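Long-range contacts in octaprenyl-diphosphate synthase (Bacteroides thetaiotaomicron, PDB 3RMG), which probably acts as a prenyltransferase that lengthens isoprenoid diphosphates by adding isoprene units, using magnesium as cofactor: residues L8-I13 / R51-L56; L57-Y62 / A186-V191; A73-L78 / R136-L141; V196-L201 / D300-L305. One frame throughout, in Å; residues are numbered along the deposited sequence.

Contact 1: L8-I13 / R51-L56; sequences LIKTPI and RPILVL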
loop_
_atom_site.group_PDB
_atom_site.type_symbol
_atom_site.label_atom_id
_atom_site.label_comp_id
_atom_site.label_asym_id
_atom_site.label_seq_id
_atom_site.Cartn_x
_atom_site.Cartn_y
_atom_site.Cartn_z
ATOM N N LEU A 8 33.621 -9.359 -11.379
ATOM C CA LEU A 8 33.603 -8.125 -12.164
ATOM C C LEU A 8 32.366 -7.287 -11.861
ATOM O O LEU A 8 32.410 -6.056 -11.941
ATOM C CB LEU A 8 33.661 -8.423 -13.652
ATOM C CG LEU A 8 34.926 -9.096 -14.163
ATOM C CD1 LEU A 8 34.783 -9.425 -15.664
ATOM C CD2 LEU A 8 36.108 -8.188 -13.920
ATOM N N ILE A 9 31.273 -7.960 -11.503
ATOM C CA ILE A 9 30.010 -7.299 -11.214
ATOM C C ILE A 9 29.883 -6.742 -9.787
ATOM O O ILE A 9 29.460 -5.602 -9.603
ATOM C CB ILE A 9 28.826 -8.246 -11.455
ATOM C CG1 ILE A 9 28.673 -8.575 -12.943
ATOM C CG2 ILE A 9 27.538 -7.638 -10.900
ATOM C CD1 ILE A 9 27.685 -9.739 -13.188
ATOM N N LYS A 10 30.236 -7.545 -8.786
ATOM C CA LYS A 10 29.964 -7.195 -7.388
ATOM C C LYS A 10 31.146 -6.576 -6.670
ATOM O O LYS A 10 30.976 -5.677 -5.847
ATOM C CB LYS A 10 29.541 -8.435 -6.585
ATOM C CG LYS A 10 28.466 -9.302 -7.219
ATOM C CD LYS A 10 27.702 -10.093 -6.151
ATOM C CE LYS A 10 26.806 -11.165 -6.780
ATOM N NZ LYS A 10 25.793 -11.708 -5.825
ATOM N N THR A 11 32.346 -7.064 -6.957
ATOM C CA THR A 11 33.519 -6.600 -6.224
ATOM C C THR A 11 33.551 -5.076 -6.068
ATOM O O THR A 11 33.740 -4.573 -4.967
ATOM C CB THR A 11 34.843 -7.090 -6.858
ATOM O OG1 THR A 11 34.847 -8.528 -6.939
ATOM C CG2 THR A 11 36.014 -6.630 -6.003
ATOM N N PRO A 12 33.331 -4.337 -7.174
ATOM C CA PRO A 12 33.443 -2.874 -7.155
ATOM C C PRO A 12 32.392 -2.225 -6.273
ATOM O O PRO A 12 32.519 -1.044 -5.925
ATOM C CB PRO A 12 33.231 -2.473 -8.622
ATOM C CG PRO A 12 33.396 -3.748 -9.418
ATOM C CD PRO A 12 32.930 -4.843 -8.496
ATOM N N ILE A 13 31.373 -2.993 -5.893
ATOM C CA ILE A 13 30.281 -2.459 -5.073
ATOM C C ILE A 13 30.072 -3.293 -3.813
ATOM O O ILE A 13 29.052 -3.180 -3.124
ATOM C CB ILE A 13 28.963 -2.354 -5.871
ATOM C CG1 ILE A 13 28.689 -3.656 -6.617
ATOM C CG2 ILE A 13 29.060 -1.248 -6.868
ATOM C CD1 ILE A 13 27.237 -3.828 -7.017
ATOM N N ARG A 51 18.201 -6.234 -8.874
ATOM C CA ARG A 51 17.856 -4.813 -8.948
ATOM C C ARG A 51 18.733 -3.922 -8.063
ATOM O O ARG A 51 19.176 -2.870 -8.504
ATOM C CB ARG A 51 16.364 -4.584 -8.659
ATOM C CG ARG A 51 15.440 -5.125 -9.732
ATOM C CD ARG A 51 13.993 -5.267 -9.220
ATOM N NE ARG A 51 13.208 -6.075 -10.139
ATOM C CZ ARG A 51 12.942 -7.367 -9.971
ATOM N NH1 ARG A 51 13.371 -8.002 -8.889
ATOM N NH2 ARG A 51 12.224 -8.016 -10.879
ATOM N N PRO A 52 18.966 -4.326 -6.804
ATOM C CA PRO A 52 19.902 -3.573 -5.966
ATOM C C PRO A 52 21.284 -3.446 -6.597
ATOM O O PRO A 52 21.893 -2.377 -6.527
ATOM C CB PRO A 52 19.950 -4.397 -4.680
ATOM C CG PRO A 52 18.575 -4.959 -4.593
ATOM C CD PRO A 52 18.254 -5.349 -6.023
ATOM N N ILE A 53 21.777 -4.504 -7.229
ATOM C CA ILE A 53 23.066 -4.392 -7.916
ATOM C C ILE A 53 23.000 -3.337 -9.030
ATOM O O ILE A 53 23.932 -2.559 -9.220
ATOM C CB ILE A 53 23.552 -5.740 -8.462
ATOM C CG1 ILE A 53 24.088 -6.613 -7.322
ATOM C CG2 ILE A 53 24.629 -5.529 -9.488
ATOM C CD1 ILE A 53 24.165 -8.096 -7.674
ATOM N N LEU A 54 21.891 -3.295 -9.756
ATOM C CA LEU A 54 21.716 -2.270 -10.774
ATOM C C LEU A 54 21.750 -0.851 -10.168
ATOM O O LEU A 54 22.393 0.047 -10.705
ATOM C CB LEU A 54 20.407 -2.478 -11.532
ATOM C CG LEU A 54 20.197 -1.593 -12.753
ATOM C CD1 LEU A 54 21.386 -1.758 -13.688
ATOM C CD2 LEU A 54 18.890 -1.923 -13.467
ATOM N N VAL A 55 21.035 -0.643 -9.067
ATOM C CA VAL A 55 20.984 0.676 -8.458
ATOM C C VAL A 55 22.395 1.137 -8.093
ATOM O O VAL A 55 22.776 2.272 -8.373
ATOM C CB VAL A 55 20.118 0.682 -7.176
ATOM C CG1 VAL A 55 20.214 2.054 -6.485
ATOM C CG2 VAL A 55 18.656 0.313 -7.498
ATOM N N LEU A 56 23.165 0.242 -7.476
ATOM C CA LEU A 56 24.513 0.565 -7.039
ATOM C C LEU A 56 25.429 0.835 -8.222
ATOM O O LEU A 56 26.134 1.855 -8.236
ATOM C CB LEU A 56 25.082 -0.536 -6.128
ATOM C CG LEU A 56 24.182 -0.829 -4.920
ATOM C CD1 LEU A 56 24.715 -1.952 -4.079
ATOM C CD2 LEU A 56 23.993 0.422 -4.076
#

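Contact 2: L57-Y62 / A186-V191; sequences LVARLY and ALSVQV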
loop_
_atom_site.group_PDB
_atom_site.type_symbol
_atom_site.label_atom_id
_atom_site.label_comp_id
_atom_site.label_asym_id
_atom_site.label_seq_id
_atom_site.Cartn_x
_atom_site.Cartn_y
_atom_site.Cartn_z
ATOM N N LEU A 57 25.427 -0.052 -9.218
ATOM C CA LEU A 57 26.309 0.172 -10.372
ATOM C C LEU A 57 26.006 1.496 -11.076
ATOM O O LEU A 57 26.929 2.259 -11.379
ATOM C CB LEU A 57 26.296 -0.998 -11.360
ATOM C CG LEU A 57 26.868 -2.348 -10.903
ATOM C CD1 LEU A 57 26.573 -3.410 -11.898
ATOM C CD2 LEU A 57 28.366 -2.286 -10.644
ATOM N N VAL A 58 24.729 1.786 -11.336
ATOM C CA VAL A 58 24.364 3.035 -12.047
ATOM C C VAL A 58 24.830 4.270 -11.283
ATOM O O VAL A 58 25.327 5.219 -11.873
ATOM C CB VAL A 58 22.825 3.139 -12.315
ATOM C CG1 VAL A 58 22.412 4.582 -12.703
ATOM C CG2 VAL A 58 22.434 2.194 -13.389
ATOM N N ALA A 59 24.656 4.266 -9.968
ATOM C CA ALA A 59 25.078 5.414 -9.163
ATOM C C ALA A 59 26.585 5.600 -9.269
ATOM O O ALA A 59 27.088 6.730 -9.389
ATOM C CB ALA A 59 24.646 5.256 -7.698
ATOM N N ARG A 60 27.303 4.480 -9.258
ATOM C CA ARG A 60 28.759 4.513 -9.352
ATOM C C ARG A 60 29.243 4.991 -10.726
ATOM O O ARG A 60 30.395 5.408 -10.870
ATOM C CB ARG A 60 29.374 3.164 -8.963
ATOM C CG ARG A 60 29.363 2.902 -7.438
ATOM C CD ARG A 60 30.371 3.765 -6.669
ATOM N NE ARG A 60 31.729 3.515 -7.143
ATOM C CZ ARG A 60 32.467 2.475 -6.759
ATOM N NH1 ARG A 60 31.987 1.599 -5.878
ATOM N NH2 ARG A 60 33.690 2.310 -7.252
ATOM N N LEU A 61 28.373 4.969 -11.734
ATOM C CA LEU A 61 28.731 5.636 -12.990
ATOM C C LEU A 61 28.992 7.121 -12.753
ATOM O O LEU A 61 29.817 7.716 -13.426
ATOM C CB LEU A 61 27.645 5.483 -14.053
ATOM C CG LEU A 61 27.512 4.141 -14.758
ATOM C CD1 LEU A 61 26.331 4.185 -15.712
ATOM C CD2 LEU A 61 28.806 3.809 -15.500
ATOM N N TYR A 62 28.296 7.711 -11.783
ATOM C CA TYR A 62 28.315 9.167 -11.604
ATOM C C TYR A 62 29.071 9.643 -10.374
ATOM O O TYR A 62 29.623 10.741 -10.368
ATOM C CB TYR A 62 26.886 9.700 -11.549
ATOM C CG TYR A 62 26.100 9.303 -12.755
ATOM C CD1 TYR A 62 26.460 9.759 -14.014
ATOM C CD2 TYR A 62 25.012 8.454 -12.645
ATOM C CE1 TYR A 62 25.751 9.388 -15.136
ATOM C CE2 TYR A 62 24.295 8.070 -13.751
ATOM C CZ TYR A 62 24.670 8.539 -15.003
ATOM O OH TYR A 62 23.957 8.157 -16.120
ATOM N N ALA A 186 20.437 7.420 -10.355
ATOM C CA ALA A 186 20.981 8.710 -10.837
ATOM C C ALA A 186 20.507 9.932 -10.030
ATOM O O ALA A 186 21.304 10.760 -9.632
ATOM C CB ALA A 186 20.670 8.918 -12.349
ATOM N N LEU A 187 19.207 10.056 -9.811
ATOM C CA LEU A 187 18.711 11.106 -8.934
ATOM C C LEU A 187 19.427 11.113 -7.573
ATOM O O LEU A 187 19.709 12.180 -7.017
ATOM C CB LEU A 187 17.206 10.964 -8.722
ATOM C CG LEU A 187 16.332 11.190 -9.956
ATOM C CD1 LEU A 187 14.942 10.578 -9.733
ATOM C CD2 LEU A 187 16.259 12.659 -10.329
ATOM N N SER A 188 19.739 9.930 -7.050
ATOM C CA SER A 188 20.311 9.814 -5.702
ATOM C C SER A 188 21.704 10.414 -5.580
ATOM O O SER A 188 22.135 10.736 -4.480
ATOM C CB SER A 188 20.344 8.354 -5.242
ATOM O OG SER A 188 21.426 7.649 -5.834
ATOM N N VAL A 189 22.403 10.548 -6.705
ATOM C CA VAL A 189 23.733 11.160 -6.730
ATOM C C VAL A 189 23.646 12.518 -7.412
ATOM O O VAL A 189 24.648 13.156 -7.698
ATOM C CB VAL A 189 24.798 10.252 -7.427
ATOM C CG1 VAL A 189 24.980 8.945 -6.656
ATOM C CG2 VAL A 189 24.403 9.938 -8.860
ATOM N N GLN A 190 22.425 12.950 -7.677
ATOM C CA GLN A 190 22.172 14.335 -8.059
ATOM C C GLN A 190 22.834 14.779 -9.355
ATOM O O GLN A 190 23.404 15.866 -9.410
ATOM C CB GLN A 190 22.611 15.269 -6.932
ATOM C CG GLN A 190 21.963 14.948 -5.606
ATOM C CD GLN A 190 22.265 15.984 -4.557
ATOM O OE1 GLN A 190 23.381 16.499 -4.481
ATOM N NE2 GLN A 190 21.271 16.303 -3.739
ATOM N N VAL A 191 22.752 13.964 -10.398
ATOM C CA VAL A 191 23.267 14.391 -11.696
ATOM C C VAL A 191 22.161 15.053 -12.518
ATOM O O VAL A 191 21.008 15.104 -12.095
ATOM C CB VAL A 191 23.923 13.229 -12.451
ATOM C CG1 VAL A 191 25.183 12.783 -11.710
ATOM C CG2 VAL A 191 22.947 12.060 -12.581
#

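Contact 3: A73-L78 / R136-L141; sequences AVSLEL and RLVSSL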
loop_
_atom_site.group_PDB
_atom_site.type_symbol
_atom_site.label_atom_id
_atom_site.label_comp_id
_atom_site.label_asym_id
_atom_site.label_seq_id
_atom_site.Cartn_x
_atom_site.Cartn_y
_atom_site.Cartn_z
ATOM N N ALA A 73 17.119 2.088 -3.189
ATOM C CA ALA A 73 17.174 0.677 -3.526
ATOM C C ALA A 73 16.267 -0.151 -2.619
ATOM O O ALA A 73 15.522 -1.011 -3.085
ATOM C CB ALA A 73 18.615 0.173 -3.475
ATOM N N VAL A 74 16.339 0.106 -1.319
ATOM C CA VAL A 74 15.425 -0.522 -0.376
ATOM C C VAL A 74 13.965 -0.200 -0.730
ATOM O O VAL A 74 13.109 -1.091 -0.839
ATOM C CB VAL A 74 15.734 -0.068 1.053
ATOM C CG1 VAL A 74 14.720 -0.652 2.060
ATOM C CG2 VAL A 74 17.155 -0.482 1.412
ATOM N N SER A 75 13.683 1.076 -0.933
ATOM C CA SER A 75 12.320 1.470 -1.243
ATOM C C SER A 75 11.776 0.670 -2.411
ATOM O O SER A 75 10.715 0.064 -2.305
ATOM C CB SER A 75 12.241 2.950 -1.572
ATOM O OG SER A 75 10.920 3.283 -1.940
ATOM N N LEU A 76 12.502 0.673 -3.530
ATOM C CA LEU A 76 12.015 0.027 -4.740
ATOM C C LEU A 76 11.952 -1.481 -4.574
ATOM O O LEU A 76 11.024 -2.119 -5.044
ATOM C CB LEU A 76 12.859 0.421 -5.953
ATOM C CG LEU A 76 12.608 1.849 -6.484
ATOM C CD1 LEU A 76 13.631 2.228 -7.519
ATOM C CD2 LEU A 76 11.197 2.011 -7.053
ATOM N N GLU A 77 12.912 -2.049 -3.862
ATOM C CA GLU A 77 12.871 -3.477 -3.581
ATOM C C GLU A 77 11.678 -3.854 -2.685
ATOM O O GLU A 77 11.057 -4.900 -2.864
ATOM C CB GLU A 77 14.195 -3.931 -2.966
ATOM C CG GLU A 77 14.426 -5.431 -3.032
ATOM C CD GLU A 77 14.740 -5.920 -4.438
ATOM O OE1 GLU A 77 14.835 -5.081 -5.358
ATOM O OE2 GLU A 77 14.893 -7.146 -4.626
ATOM N N LEU A 78 11.351 -3.004 -1.722
ATOM C CA LEU A 78 10.169 -3.231 -0.900
ATOM C C LEU A 78 8.878 -3.148 -1.724
ATOM O O LEU A 78 7.947 -3.948 -1.532
ATOM C CB LEU A 78 10.118 -2.226 0.256
ATOM C CG LEU A 78 11.233 -2.394 1.287
ATOM C CD1 LEU A 78 11.177 -1.310 2.349
ATOM C CD2 LEU A 78 11.155 -3.775 1.898
ATOM N N ARG A 136 8.650 11.281 -5.624
ATOM C CA ARG A 136 7.743 11.320 -6.752
ATOM C C ARG A 136 7.846 10.041 -7.587
ATOM O O ARG A 136 6.830 9.456 -7.966
ATOM C CB ARG A 136 8.037 12.547 -7.615
ATOM C CG ARG A 136 6.843 13.053 -8.396
ATOM C CD ARG A 136 6.791 14.572 -8.340
ATOM N NE ARG A 136 8.129 15.160 -8.388
ATOM C CZ ARG A 136 8.451 16.346 -7.880
ATOM N NH1 ARG A 136 7.533 17.089 -7.280
ATOM N NH2 ARG A 136 9.696 16.794 -7.973
ATOM N N LEU A 137 9.071 9.601 -7.865
ATOM C CA LEU A 137 9.277 8.440 -8.725
ATOM C C LEU A 137 8.675 7.185 -8.098
ATOM O O LEU A 137 7.984 6.409 -8.752
ATOM C CB LEU A 137 10.773 8.249 -9.027
ATOM C CG LEU A 137 11.247 6.915 -9.621
ATOM C CD1 LEU A 137 12.619 7.034 -10.244
ATOM C CD2 LEU A 137 11.277 5.847 -8.549
ATOM N N VAL A 138 8.938 6.973 -6.820
ATOM C CA VAL A 138 8.469 5.752 -6.201
ATOM C C VAL A 138 6.959 5.778 -6.070
ATOM O O VAL A 138 6.281 4.765 -6.301
ATOM C CB VAL A 138 9.056 5.559 -4.808
ATOM C CG1 VAL A 138 8.376 4.374 -4.141
ATOM C CG2 VAL A 138 10.556 5.347 -4.900
ATOM N N SER A 139 6.414 6.928 -5.677
ATOM C CA SER A 139 4.973 6.959 -5.478
ATOM C C SER A 139 4.258 6.793 -6.820
ATOM O O SER A 139 3.372 5.948 -6.949
ATOM C CB SER A 139 4.508 8.201 -4.685
ATOM O OG SER A 139 4.711 9.421 -5.389
ATOM N N SER A 140 4.655 7.558 -7.835
ATOM C CA SER A 140 3.957 7.431 -9.116
ATOM C C SER A 140 4.098 6.025 -9.684
ATOM O O SER A 140 3.167 5.499 -10.285
ATOM C CB SER A 140 4.413 8.483 -10.126
ATOM O OG SER A 140 5.752 8.267 -10.492
ATOM N N LEU A 141 5.249 5.400 -9.475
ATOM C CA LEU A 141 5.432 4.019 -9.911
ATOM C C LEU A 141 4.450 3.121 -9.189
ATOM O O LEU A 141 3.850 2.231 -9.794
ATOM C CB LEU A 141 6.863 3.532 -9.651
ATOM C CG LEU A 141 7.103 2.064 -10.001
ATOM C CD1 LEU A 141 7.059 1.908 -11.502
ATOM C CD2 LEU A 141 8.431 1.538 -9.453
#

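Contact 4: V196-L201 / D300-L305; sequences VAFARL and DLLAAL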
loop_
_atom_site.group_PDB
_atom_site.type_symbol
_atom_site.label_atom_id
_atom_site.label_comp_id
_atom_site.label_asym_id
_atom_site.label_seq_id
_atom_site.Cartn_x
_atom_site.Cartn_y
_atom_site.Cartn_z
ATOM N N VAL A 196 19.950 11.250 -15.784
ATOM C CA VAL A 196 18.778 10.577 -15.219
ATOM C C VAL A 196 17.959 9.927 -16.337
ATOM O O VAL A 196 17.552 8.777 -16.221
ATOM C CB VAL A 196 17.905 11.573 -14.420
ATOM C CG1 VAL A 196 16.579 10.979 -14.093
ATOM C CG2 VAL A 196 18.624 11.993 -13.136
ATOM N N ALA A 197 17.748 10.654 -17.435
ATOM C CA ALA A 197 17.027 10.104 -18.583
ATOM C C ALA A 197 17.817 8.966 -19.224
ATOM O O ALA A 197 17.251 7.945 -19.660
ATOM C CB ALA A 197 16.730 11.204 -19.628
ATOM N N PHE A 198 19.129 9.140 -19.287
ATOM C CA PHE A 198 19.990 8.090 -19.813
ATOM C C PHE A 198 19.898 6.815 -18.960
ATOM O O PHE A 198 19.836 5.703 -19.490
ATOM C CB PHE A 198 21.419 8.607 -19.901
ATOM C CG PHE A 198 22.465 7.535 -20.001
ATOM C CD1 PHE A 198 22.776 6.742 -18.899
ATOM C CD2 PHE A 198 23.206 7.375 -21.171
ATOM C CE1 PHE A 198 23.779 5.768 -18.972
ATOM C CE2 PHE A 198 24.204 6.410 -21.250
ATOM C CZ PHE A 198 24.490 5.603 -20.141
ATOM N N ALA A 199 19.865 6.981 -17.641
ATOM C CA ALA A 199 19.840 5.839 -16.723
ATOM C C ALA A 199 18.504 5.115 -16.830
ATOM O O ALA A 199 18.462 3.870 -16.846
ATOM C CB ALA A 199 20.071 6.310 -15.279
ATOM N N ARG A 200 17.419 5.889 -16.908
ATOM C CA ARG A 200 16.074 5.315 -17.059
ATOM C C ARG A 200 15.948 4.417 -18.292
ATOM O O ARG A 200 15.499 3.273 -18.198
ATOM C CB ARG A 200 14.993 6.413 -17.096
ATOM C CG ARG A 200 13.531 5.876 -16.935
ATOM C CD ARG A 200 12.521 6.699 -17.760
ATOM N NE ARG A 200 12.771 6.518 -19.196
ATOM C CZ ARG A 200 12.260 5.528 -19.931
ATOM N NH1 ARG A 200 11.437 4.639 -19.376
ATOM N NH2 ARG A 200 12.567 5.426 -21.221
ATOM N N LEU A 201 16.341 4.925 -19.452
ATOM C CA LEU A 201 16.343 4.107 -20.672
ATOM C C LEU A 201 17.203 2.840 -20.538
ATOM O O LEU A 201 16.774 1.734 -20.880
ATOM C CB LEU A 201 16.846 4.941 -21.834
ATOM C CG LEU A 201 16.688 4.346 -23.221
ATOM C CD1 LEU A 201 15.243 3.902 -23.427
ATOM C CD2 LEU A 201 17.125 5.369 -24.280
ATOM N N ASP A 300 25.057 -0.028 -26.859
ATOM C CA ASP A 300 25.209 1.191 -27.611
ATOM C C ASP A 300 24.979 2.408 -26.717
ATOM O O ASP A 300 25.647 3.422 -26.873
ATOM C CB ASP A 300 24.258 1.194 -28.808
ATOM C CG ASP A 300 24.752 0.319 -29.941
ATOM O OD1 ASP A 300 23.990 0.138 -30.909
ATOM O OD2 ASP A 300 25.897 -0.197 -29.861
ATOM N N LEU A 301 24.054 2.300 -25.765
ATOM C CA LEU A 301 23.816 3.407 -24.843
ATOM C C LEU A 301 25.039 3.631 -23.973
ATOM O O LEU A 301 25.471 4.770 -23.792
ATOM C CB LEU A 301 22.622 3.143 -23.926
ATOM C CG LEU A 301 21.294 3.902 -23.998
ATOM C CD1 LEU A 301 20.586 3.653 -22.689
ATOM C CD2 LEU A 301 21.424 5.406 -24.233
ATOM N N LEU A 302 25.564 2.541 -23.411
ATOM C CA LEU A 302 26.766 2.592 -22.559
ATOM C C LEU A 302 28.031 3.108 -23.264
ATOM O O LEU A 302 28.946 3.606 -22.604
ATOM C CB LEU A 302 27.065 1.210 -21.957
ATOM C CG LEU A 302 26.135 0.770 -20.822
ATOM C CD1 LEU A 302 26.336 -0.682 -20.490
ATOM C CD2 LEU A 302 26.380 1.632 -19.610
ATOM N N ALA A 303 28.088 2.977 -24.590
ATOM C CA ALA A 303 29.273 3.409 -25.344
ATOM C C ALA A 303 29.486 4.932 -25.302
ATOM O O ALA A 303 30.511 5.424 -25.750
ATOM C CB ALA A 303 29.224 2.905 -26.804
ATOM N N ALA A 304 28.522 5.672 -24.761
ATOM C CA ALA A 304 28.673 7.123 -24.612
ATOM C C ALA A 304 29.499 7.455 -23.361
ATOM O O ALA A 304 29.993 8.566 -23.212
ATOM C CB ALA A 304 27.313 7.800 -24.537
ATOM N N LEU A 305 29.647 6.479 -22.469
ATOM C CA LEU A 305 30.430 6.649 -21.249
ATOM C C LEU A 305 31.870 6.227 -21.509
ATOM O O LEU A 305 32.110 5.349 -22.322
ATOM C CB LEU A 305 29.846 5.774 -20.147
ATOM C CG LEU A 305 28.434 6.130 -19.686
ATOM C CD1 LEU A 305 27.966 5.181 -18.597
ATOM C CD2 LEU A 305 28.418 7.552 -19.187
#

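Contact 1: L8-I13 / R51-L56
Ile9, Lys10 and Ile13 meet Ile53 and Leu56 without a ring, amide or guanidinium group among the touching atoms, so the contact has no flat faces or edges and rests on methyl and methylene carbons. It fastens the N-terminal segment to helix 50-62 in the all-helical isoprenoid synthase fold. Ile53 lies at its middle and uses both ends of its branched side chain. Its CG2 methyl is 3.9 Å from Ile9 CG2, and the two side chains cross at about a right angle. On the other branch, Ile53 CD1 meets Lys10 CE at 4.1 Å, a contact with the aliphatic part of the lysine, whose chain runs extended beyond CG.

Ile13 occupies the N-cap position, directly before helix 14-23, and its backbone N is bonded to Lys10 O (2.7 Å). With chi1 at 48°, CG1 of Ile13 stands between its backbone N and carbonyl carbon, a crowded position, while CG2 is anti to the carbonyl carbon. Both branches are used against Leu56: CG2 lies 4.1 Å from Leu56 CB. Leu17 of helix 14-23 packs on Lys10, Ile53 and Leu56, and Tyr317 of helix 309-323 also touches Ile53, adding cover to this buried contact. The outermost methyl of Ile13 is shared by the two partners on helix 50-62, with CD1 at 4.0 Å from both Ile53 CG2 and Leu56 CB.

Contact 2: L57-Y62 / A186-V191
Tyr62 has CG anti to its carbonyl carbon and beside its backbone N (chi1 -55°), and the side chain that starts there meets Val189, Val191 and Ala186. Val191 has CG1 anti to its own carbonyl carbon (chi1 -67°), and its two methyls divide the work. CG1 presses on the root of the tyrosine, 3.5 Å from Tyr62 CB, while CG2 lies over the ring. The CG2 methyl is 4.2 Å from the ring centroid and only 11° off the normal, which identifies a CH-pi contact over the centre of one face. Leu61 CB lies over the centre of the opposite face, 4.1 Å above the ring plane, so the phenol ring is sandwiched between two aliphatic carbons.

Val189 spreads its branches over two partners: CG2 is 3.7 Å from Tyr62 CB, and CG1 is 3.8 Å from Ala59 CB. Farther along the ring, Tyr62 CE2 meets Ala186 CB at 4.0 Å. The backbones come closest at two alanines, where Ala59 CA and Ala186 CA are 5.5 Å apart, a spacing that such small side chains permit. Helix 174-188 has ended by Val189, and the turn through Gln190 brings Val191 round to the tyrosine, before helix 193-217 begins.

Ser188 OG is bonded to Ala185 O and Thr69 OG1, both outside the contact. The close side-chain pairs across the two segments are all carbon to carbon, which makes this mainly apolar packing with one CH-pi contact; the fit depends on shape, with valine methyls set against the tyrosine's CB and ring face.

Contact 3: A73-L78 / R136-L141
Helices 73-78 and 136-141 run parallel, at 2° between their N-to-C directions and with axes 10.8 Å apart, and Leu76 CA and Val138 CA are nearest across the contact at 6.9 Å. This pairing of helices 67-90 and 132-154 belongs to the helical bundle of the isoprenoid synthase fold, in which the first of them leads at its C-terminal end to an aspartate-rich DDxxD sequence.

At this spacing the packing depends on the reach of the side chains. Leu76 supplies one methyl, CD2, to three residues, coming closest to Leu141 CD2 at 3.7 Å. The same methyl lies 4.0 Å from Val138 CG2 and also touches Leu137 CD2. The Leu76 and Leu141 side chains cross at about a right angle. Leu76 also touches Cys181 and Ala184 of helix 174-188, so a third helix packs on this leucine.

Helix 132-154 has a further neighbour, since Arg136 NH1 forms a salt bridge with Glu127 OE2 of the second subunit. Ser75 faces Val138 with its hydroxyl; chi1 of 177° sets OG anti to the backbone N. This buried oxygen is hydrogen-bonded to Ser122 O of helix 102-128 and rests 3.5 Å from Val138 CG1 and 3.6 Å from Val138 CG2.

Contact 4: V196-L201 / D300-L305
Phe198 and Leu301 form the central apolar pair, their side chains sliding past each other in opposite directions, with Phe198 CD2 4.1 Å from Leu301 CD2. The other methyl of Leu301, CD1, is 4.0 Å from Leu201 CG, so this leucine bridges two residues about one helical turn apart on helix 193-217. Phe198 and Leu305 instead meet tip to tip, with CZ 3.8 Å from Leu305 CD1. At the ring edge, near its plane, lies Leu302 CD2, a looser neighbour at 4.4 Å from Phe198 CZ.

The polar element is a carbonyl. Leu301 O also stands at the ring edge, near the plane, 3.3 Å from Phe198 CE2, a position in which the slightly positive rim of the ring would meet the oxygen's partial negative charge. The same oxygen accepts a weak backbone bond from Ala304 N.

A side-chain torsion and a backbone turn bring these groups together. Chi1 of 161° sets Phe198 CG anti to the backbone N, and a type I turn from Leu302 to Leu305, closed by Leu305 N to Leu302 O (3.0 Å), returns Leu305 to the ring.

The contact lies near the surface and joins helix 193-217 to the C-terminal part of helix 283-302 and the turn that leads on to helix 309-323. It is helix packing completed by a turn residue in the all-alpha isoprenoid synthase fold, on the early part of a helix that leads to the family's second aspartate-rich sequence.

Overall arrangement
From the N terminus, contact 1 closes the first loop by bringing 8-13 onto helix 50-62. Contact 2 opens later on the same helix and closes a much longer loop at 186-191; contact 3 is nested inside it, pairing helices 67-90 and 132-154. Contact 4 follows in series, linking helix 193-217 to the end of helix 283-302. None of the loops cross. Contacts 1 and 2 meet where Pro12 O accepts a probable hydrogen bond from Arg60 NH1. Contact 2 also touches contact 4, through Tyr62 on Phe198 and Leu61 on Leu305, whereas contacts 3 and 4 stay about 7 Å apart at their nearest atoms.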